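Local coordinates for protein catalase (Exiguobacterium oxidotolerans, PDB 2J2M) that probably breaks down hydrogen peroxide to water and oxygen as a tetrameric, haem-containing catalase, at residues 259-265 and 289-295; 281-285 and 418-423. All coordinates share one frame. Residues are numbered along the deposited sequence.

Contact 1: residues 259-265 and 289-295; sequences DLFVQVL and IPFQHVG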
# COMPACT_ATOMS: atom_id res chain seq x y z
N ASP A 259 -29.04 26.43 8.93
CA ASP A 259 -29.12 27.40 7.85
C ASP A 259 -27.75 27.86 7.31
O ASP A 259 -26.82 28.11 8.08
CB ASP A 259 -30.00 28.57 8.27
CG ASP A 259 -31.41 28.14 8.51
OD1 ASP A 259 -31.71 27.73 9.65
OD2 ASP A 259 -32.23 28.14 7.57
N LEU A 260 -27.64 27.96 5.99
CA LEU A 260 -26.42 28.47 5.32
C LEU A 260 -26.54 29.96 4.95
O LEU A 260 -27.46 30.36 4.24
CB LEU A 260 -26.09 27.65 4.07
CG LEU A 260 -24.83 28.00 3.25
CD1 LEU A 260 -23.54 27.63 4.01
CD2 LEU A 260 -24.85 27.30 1.90
N PHE A 261 -25.60 30.76 5.44
CA PHE A 261 -25.53 32.15 5.12
C PHE A 261 -24.20 32.43 4.41
O PHE A 261 -23.23 31.65 4.52
CB PHE A 261 -25.62 33.03 6.38
CG PHE A 261 -26.94 32.95 7.12
CD1 PHE A 261 -27.87 33.98 7.00
CD2 PHE A 261 -27.23 31.88 7.98
CE1 PHE A 261 -29.08 33.95 7.69
CE2 PHE A 261 -28.45 31.82 8.68
CZ PHE A 261 -29.37 32.86 8.53
N VAL A 262 -24.17 33.56 3.70
CA VAL A 262 -23.03 33.94 2.92
C VAL A 262 -22.66 35.38 3.25
O VAL A 262 -23.52 36.24 3.34
CB VAL A 262 -23.28 33.72 1.38
CG1 VAL A 262 -24.36 34.65 0.83
CG2 VAL A 262 -21.99 33.87 0.58
N GLN A 263 -21.37 35.63 3.46
CA GLN A 263 -20.84 36.99 3.55
C GLN A 263 -20.06 37.34 2.28
O GLN A 263 -19.24 36.56 1.80
CB GLN A 263 -19.94 37.15 4.78
CG GLN A 263 -20.71 37.17 6.10
CD GLN A 263 -19.78 37.09 7.27
OE1 GLN A 263 -19.12 36.08 7.48
NE2 GLN A 263 -19.69 38.17 8.03
N VAL A 264 -20.35 38.54 1.77
CA VAL A 264 -19.84 39.00 0.49
C VAL A 264 -19.04 40.31 0.63
O VAL A 264 -19.51 41.31 1.16
CB VAL A 264 -20.98 39.18 -0.54
CG1 VAL A 264 -20.43 39.62 -1.88
CG2 VAL A 264 -21.77 37.87 -0.69
N LEU A 265 -17.82 40.24 0.13
CA LEU A 265 -16.86 41.31 0.20
C LEU A 265 -16.30 41.54 -1.18
O LEU A 265 -15.66 40.65 -1.76
CB LEU A 265 -15.72 40.93 1.15
CG LEU A 265 -14.54 41.92 1.20
CD1 LEU A 265 -14.92 43.29 1.82
CD2 LEU A 265 -13.36 41.29 1.94
N ILE A 289 -19.87 42.80 8.09
CA ILE A 289 -20.34 42.20 6.84
C ILE A 289 -21.54 41.25 7.08
O ILE A 289 -21.38 40.15 7.63
CB ILE A 289 -19.20 41.49 6.04
CG1 ILE A 289 -18.15 42.51 5.59
CG2 ILE A 289 -19.76 40.77 4.80
CD1 ILE A 289 -16.91 41.90 5.05
N PRO A 290 -22.74 41.65 6.61
CA PRO A 290 -23.98 40.94 6.91
C PRO A 290 -23.99 39.49 6.40
O PRO A 290 -23.33 39.18 5.39
CB PRO A 290 -25.06 41.76 6.19
CG PRO A 290 -24.42 43.08 5.86
CD PRO A 290 -22.95 42.81 5.71
N PHE A 291 -24.71 38.62 7.10
CA PHE A 291 -25.00 37.26 6.63
C PHE A 291 -26.19 37.36 5.65
O PHE A 291 -27.14 38.09 5.89
CB PHE A 291 -25.41 36.35 7.81
CG PHE A 291 -24.28 35.97 8.78
CD1 PHE A 291 -23.05 36.65 8.80
CD2 PHE A 291 -24.49 34.96 9.71
CE1 PHE A 291 -22.03 36.30 9.73
CE2 PHE A 291 -23.49 34.61 10.64
CZ PHE A 291 -22.25 35.29 10.65
N GLN A 292 -26.13 36.65 4.54
CA GLN A 292 -27.28 36.61 3.64
C GLN A 292 -27.69 35.16 3.50
O GLN A 292 -26.88 34.32 3.11
CB GLN A 292 -26.95 37.23 2.28
CG GLN A 292 -26.34 38.62 2.34
CD GLN A 292 -26.14 39.21 0.98
OE1 GLN A 292 -27.06 39.21 0.15
NE2 GLN A 292 -24.94 39.69 0.72
N HIS A 293 -28.95 34.88 3.80
CA HIS A 293 -29.49 33.52 3.80
C HIS A 293 -29.40 32.87 2.44
O HIS A 293 -29.74 33.50 1.44
CB HIS A 293 -30.95 33.53 4.27
CG HIS A 293 -31.47 32.18 4.66
ND1 HIS A 293 -32.51 31.57 4.01
CD2 HIS A 293 -31.07 31.31 5.62
CE1 HIS A 293 -32.75 30.39 4.56
NE2 HIS A 293 -31.89 30.21 5.54
N VAL A 294 -28.92 31.63 2.40
CA VAL A 294 -28.82 30.85 1.15
C VAL A 294 -29.86 29.72 1.14
O VAL A 294 -30.63 29.54 0.19
CB VAL A 294 -27.39 30.23 0.97
CG1 VAL A 294 -27.35 29.25 -0.22
CG2 VAL A 294 -26.32 31.29 0.83
N GLY A 295 -29.88 28.95 2.22
CA GLY A 295 -30.72 27.77 2.30
C GLY A 295 -30.52 27.05 3.61
O GLY A 295 -29.99 27.63 4.57
O HOH W 1 -23.06 40.05 2.92

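Contact 2: residues 281-285 and 418-423; sequences TKDWF and TNNFGQ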
# COMPACT_ATOMS: atom_id res chain seq x y z
N THR A 281 -6.48 33.91 10.28
CA THR A 281 -6.55 34.24 11.72
C THR A 281 -7.56 35.34 11.97
O THR A 281 -7.73 35.77 13.13
CB THR A 281 -5.18 34.68 12.30
OG1 THR A 281 -4.65 35.75 11.52
CG2 THR A 281 -4.16 33.53 12.31
N LYS A 282 -8.25 35.78 10.91
CA LYS A 282 -9.19 36.92 10.98
C LYS A 282 -10.64 36.55 10.71
O LYS A 282 -10.92 35.77 9.82
CB LYS A 282 -8.76 38.05 10.02
CG LYS A 282 -7.37 38.64 10.32
CD LYS A 282 -7.29 39.25 11.73
CE LYS A 282 -5.93 39.89 12.06
NZ LYS A 282 -4.78 38.92 12.03
N ASP A 283 -11.54 37.12 11.49
CA ASP A 283 -12.99 36.94 11.33
C ASP A 283 -13.61 38.14 10.61
O ASP A 283 -12.99 39.22 10.54
CB ASP A 283 -13.66 36.73 12.69
CG ASP A 283 -15.06 36.14 12.57
OD1 ASP A 283 -15.51 35.88 11.43
OD2 ASP A 283 -15.71 35.92 13.61
N TRP A 284 -14.79 37.91 10.03
CA TRP A 284 -15.60 38.95 9.40
C TRP A 284 -16.81 39.04 10.25
O TRP A 284 -17.71 38.21 10.13
CB TRP A 284 -16.08 38.58 8.00
CG TRP A 284 -15.06 38.47 6.94
CD1 TRP A 284 -13.69 38.53 7.08
CD2 TRP A 284 -15.31 38.23 5.57
NE1 TRP A 284 -13.08 38.35 5.85
CE2 TRP A 284 -14.06 38.17 4.91
CE3 TRP A 284 -16.48 38.09 4.80
CZ2 TRP A 284 -13.95 37.95 3.53
CZ3 TRP A 284 -16.37 37.87 3.44
CH2 TRP A 284 -15.11 37.79 2.82
N PHE A 285 -16.82 40.03 11.13
CA PHE A 285 -17.90 40.19 12.08
C PHE A 285 -19.20 40.45 11.33
O PHE A 285 -19.20 41.15 10.33
CB PHE A 285 -17.59 41.33 13.05
CG PHE A 285 -16.35 41.09 13.89
CD1 PHE A 285 -15.34 42.05 13.94
CD2 PHE A 285 -16.20 39.92 14.64
CE1 PHE A 285 -14.20 41.85 14.76
CE2 PHE A 285 -15.06 39.71 15.43
CZ PHE A 285 -14.05 40.69 15.49
N THR A 418 -0.44 42.14 9.62
CA THR A 418 -0.65 40.91 10.37
C THR A 418 -1.66 41.10 11.46
O THR A 418 -2.48 40.24 11.68
CB THR A 418 0.67 40.42 10.96
OG1 THR A 418 1.30 41.50 11.67
CG2 THR A 418 1.58 39.92 9.80
N ASN A 419 -1.59 42.24 12.15
CA ASN A 419 -2.55 42.56 13.20
C ASN A 419 -2.84 41.32 14.06
O ASN A 419 -3.99 40.84 14.14
CB ASN A 419 -3.82 43.15 12.57
CG ASN A 419 -4.75 43.77 13.58
OD1 ASN A 419 -4.50 43.74 14.80
ND2 ASN A 419 -5.83 44.33 13.09
N ASN A 420 -1.78 40.80 14.68
CA ASN A 420 -1.82 39.57 15.48
C ASN A 420 -2.67 39.63 16.76
O ASN A 420 -3.12 38.58 17.26
CB ASN A 420 -0.39 39.13 15.85
CG ASN A 420 0.38 38.54 14.67
OD1 ASN A 420 -0.21 38.05 13.70
ND2 ASN A 420 1.69 38.58 14.75
N PHE A 421 -2.87 40.85 17.27
CA PHE A 421 -3.44 41.07 18.62
C PHE A 421 -4.70 41.94 18.62
O PHE A 421 -5.51 41.88 19.55
CB PHE A 421 -2.37 41.70 19.54
CG PHE A 421 -1.06 40.95 19.55
CD1 PHE A 421 -0.94 39.71 20.18
CD2 PHE A 421 0.06 41.49 18.94
CE1 PHE A 421 0.26 39.02 20.20
CE2 PHE A 421 1.28 40.80 18.93
CZ PHE A 421 1.38 39.57 19.56
N GLY A 422 -4.85 42.75 17.58
CA GLY A 422 -5.90 43.76 17.51
C GLY A 422 -7.26 43.13 17.42
O GLY A 422 -8.15 43.45 18.22
N GLN A 423 -7.44 42.22 16.46
CA GLN A 423 -8.76 41.60 16.32
C GLN A 423 -9.09 40.64 17.47
O GLN A 423 -10.24 40.58 17.94
CB GLN A 423 -8.95 40.93 14.95
CG GLN A 423 -10.42 40.52 14.82
CD GLN A 423 -10.78 39.94 13.48
OE1 GLN A 423 -10.82 38.72 13.33
NE2 GLN A 423 -11.08 40.80 12.52

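Contact 1: residues 259-265 and 289-295
The Phe261 ring lies against the imidazole of His293, which turns its edge to the phenyl face (T-shaped, planes at 65°, Phe261 CZ 3.7 Å from His293 CD2); Phe291 completes the aromatic cluster, its CB 3.5 Å from Phe261 CD1. Beneath these rings two antiparallel strands pair. Val262 and Gln292 form a hydrogen-bonded pair, each N 2.9 Å from the other's O, whereas Phe261 and His293 are non-hydrogen-bonded neighbours with CA atoms 4.4 Å apart. A classic beta bulge follows: Val294 and Gly295 both face Leu260, whose O accepts from Val294 N at 2.7 Å and weakly from Gly295 N at 3.5 Å, while Leu260 N donates to Gly295 O at 2.8 Å. Branched, apolar Val262 and Val294 meet on the opposite face from Phe261 (Val262 CG1 3.9 Å from Val294 CG2), and Phe66 of the adjoining strand covers Leu260 and Val294. Further along, Gln263 uses its length to carry NE2 to Ile289 O (2.6 Å), and its OE1 receives Arg216 from strand 210-219. His293 NE2 donates to Asp259 OD2 at 2.9 Å, so a carboxylate-imidazole bond supplements backbone pairing at the bulged end of this catalase beta-barrel ladder.

Contact 2: residues 281-285 and 418-423
Thr281 opens the segment with little direct contact: its hydroxyl bonds chiefly to Asp279, and OG1 also accepts a weak hydrogen bond from Lys282 NZ at 3.2 Å. Lys282 does far more. Its long chain carries the ammonium to the backbone before helix 422-430, where NZ donates to Thr418 O at 2.7 Å and weakly to Asn419 O at 3.0 Å; a salt bridge to Asp279 balances the charge. At Asp283 the main chain meets the amide of Gln423, with Asp283 N donating to Gln423 OE1 at 2.5 Å and Gln423 NE2 returning a bond to Asp283 O at 3.2 Å. Glutamine suits this place because one side chain both accepts and donates, so it satisfies the two main-chain groups of a single residue in a segment with no regular helix or strand. The bonds join the loop between the barrel strands 257-265 and 292-302 to the start of the C-terminal helical region of the catalase fold, with Phe421 at the N-cap position of helix 422-430. The Asp283 carboxylate serves another partner, Arg216. Trp284 points away from 418-423 and sets its indole against Lys214 in a cation-pi contact. Phe285 turns back toward the helix, its CZ 3.7 Å from the aliphatic CG of Gln423, and its ring also meets Arg430 in a cation-pi contact.

Overall arrangement
Along the chain the segments alternate: strand 259-265, loop 281-285, segment 289-295, then, much later, 418-423. Contact 1 pairs two strands of the antiparallel barrel sheet, and contact 2 ties the loop connecting those strands to the C-terminal helices. Their centres are about 20 Å apart, yet they touch through Trp284: its O lies 2.9 Å from Gln263 NE2, a probable hydrogen bond, and its CH2 packs 3.6 Å from Leu265 CB. The connecting loop thus provides one link between the helical region and the barrel framework. A haem lies about 13 Å from the Leu260 side chain and about 9 Å from that of Thr281, so both contacts belong to its wider surroundings.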